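Local coordinates for protein ACDH-11, isoform b (Caenorhabditis elegans, PDB 4Y9J) that belongs to the acyl-CoA dehydrogenase family of flavoproteins and binds flavin-adenine dinucleotide in a four-chain assembly, at residues Q71-Q76 / G279-P284. Residues are numbered along the deposited sequence; the frame is centred on the assembly and turned at random.
Sequences QAELEQ and GTKQLP
Lys281 NZ is gripped by Lys277 O and by a water 2.6 Å from Lys281 NZ, which in turn donates to Gln76 OE1. The Gln76 amide, held by a 3.0 Å bond from Gln76 NE2 to Glu73 O, 161° at the hydrogen, covers the aliphatic chain of Lys281, with Gln76 NE2 3.5 Å from Lys281 CD. A second water donates to Glu73 OE1 at 2.7 Å and accepts from Lys281 N. With Glu73 CG anti to the backbone N (chi1 171°) and a bend at chi2, Glu73 OE1 points onto the face of the Gln282 amide, 3.2 Å above Gln282 CD, the carboxylate steeply turned to it (68°). No direct hydrogen bond links this pair; Glu73 OE2 forms a salt bridge with Arg437, and Gln282 NE2 a hydrogen bond with Asp438. In the last turn of helix 44-74, Ala72 O accepts a hydrogen bond from a third water, which also donates to Gln282 O, and a CA-H...O contact from Gln282 CA at 3.5 Å. Waters thus carry the polar links between this N-terminal-domain helix and the middle-domain type I turn, whose Thr280 touches FAD, while helix 432-439 serves the buried polar ends: Arg437 probably offsets the Glu73 charge, and Asp438 takes up Gln282 NE2.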
# COMPACT_ATOMS: atom_id res chain seq x y z
N GLN B 71 0.97 6.43 16.40
CA GLN B 71 1.91 5.80 15.49
C GLN B 71 1.73 4.32 15.25
O GLN B 71 1.90 3.85 14.14
CB GLN B 71 3.35 6.10 15.86
CG GLN B 71 3.74 7.55 15.77
CD GLN B 71 3.44 8.20 14.37
OE1 GLN B 71 3.93 7.77 13.39
NE2 GLN B 71 2.62 9.20 14.35
N ALA B 72 1.34 3.59 16.32
CA ALA B 72 1.13 2.15 16.22
C ALA B 72 -0.07 1.81 15.36
O ALA B 72 -0.12 0.73 14.77
CB ALA B 72 0.98 1.53 17.62
N GLU B 73 -0.98 2.73 15.21
CA GLU B 73 -2.07 2.56 14.26
C GLU B 73 -1.65 2.92 12.81
O GLU B 73 -2.23 2.40 11.84
CB GLU B 73 -3.25 3.40 14.73
CG GLU B 73 -4.44 3.55 13.79
CD GLU B 73 -5.36 2.36 13.78
OE1 GLU B 73 -5.13 1.42 14.58
OE2 GLU B 73 -6.32 2.32 12.92
N LEU B 74 -0.79 3.94 12.68
CA LEU B 74 -0.33 4.38 11.37
C LEU B 74 0.66 3.47 10.73
O LEU B 74 0.77 3.46 9.50
CB LEU B 74 0.20 5.80 11.45
CG LEU B 74 -0.76 6.85 11.91
CD1 LEU B 74 -0.04 8.15 12.12
CD2 LEU B 74 -1.96 6.96 10.98
N GLU B 75 1.34 2.66 11.49
CA GLU B 75 2.32 1.69 10.95
C GLU B 75 2.00 0.31 11.52
O GLU B 75 2.65 -0.18 12.47
CB GLU B 75 3.77 2.06 11.28
CG GLU B 75 4.18 3.35 10.65
CD GLU B 75 4.44 3.31 9.15
OE1 GLU B 75 4.48 2.20 8.50
OE2 GLU B 75 4.67 4.47 8.61
N GLN B 76 1.04 -0.33 10.89
CA GLN B 76 0.50 -1.57 11.41
C GLN B 76 1.41 -2.75 11.18
O GLN B 76 2.26 -2.71 10.32
CB GLN B 76 -0.83 -1.80 10.70
CG GLN B 76 -1.82 -0.70 11.06
CD GLN B 76 -3.07 -0.69 10.15
OE1 GLN B 76 -3.41 -1.69 9.48
NE2 GLN B 76 -3.77 0.42 10.20
N GLY B 279 -10.92 -2.95 13.97
CA GLY B 279 -10.07 -2.18 14.84
C GLY B 279 -9.06 -3.03 15.52
O GLY B 279 -8.86 -4.18 15.12
N THR B 280 -8.41 -2.50 16.58
CA THR B 280 -7.22 -3.12 17.12
C THR B 280 -6.13 -3.38 16.06
O THR B 280 -5.29 -4.30 16.18
CB THR B 280 -7.49 -4.41 17.98
OG1 THR B 280 -7.79 -5.53 17.15
CG2 THR B 280 -8.69 -4.23 19.02
N LYS B 281 -6.13 -2.56 15.02
CA LYS B 281 -5.21 -2.75 13.92
C LYS B 281 -3.71 -2.64 14.35
O LYS B 281 -2.85 -3.17 13.68
CB LYS B 281 -5.50 -1.72 12.75
CG LYS B 281 -6.83 -1.90 12.05
CD LYS B 281 -6.95 -0.95 10.82
CE LYS B 281 -8.18 -1.22 9.97
NZ LYS B 281 -8.01 -2.52 9.30
N GLN B 282 -3.47 -1.95 15.44
CA GLN B 282 -2.17 -1.81 16.04
C GLN B 282 -1.60 -3.14 16.50
O GLN B 282 -0.37 -3.34 16.50
CB GLN B 282 -2.19 -0.86 17.28
CG GLN B 282 -3.00 0.43 17.16
CD GLN B 282 -4.48 0.25 17.53
OE1 GLN B 282 -5.06 -0.83 17.44
NE2 GLN B 282 -5.06 1.31 17.93
N LEU B 283 -2.50 -4.00 16.95
CA LEU B 283 -2.18 -5.27 17.61
C LEU B 283 -1.93 -6.41 16.61
O LEU B 283 -2.78 -6.66 15.76
CB LEU B 283 -3.38 -5.59 18.52
CG LEU B 283 -3.43 -6.96 19.14
CD1 LEU B 283 -2.43 -7.03 20.27
CD2 LEU B 283 -4.82 -7.15 19.75
N PRO B 284 -0.83 -7.16 16.74
CA PRO B 284 -0.72 -8.24 15.77
C PRO B 284 -1.54 -9.44 16.21
O PRO B 284 -1.28 -9.96 17.30
CB PRO B 284 0.74 -8.59 15.79
CG PRO B 284 1.27 -7.97 17.02
CD PRO B 284 0.43 -6.86 17.41
O HOH W 1 1.49 -1.43 15.82
O HOH W 2 -7.45 0.15 14.92
O HOH W 3 -5.76 -3.83 8.84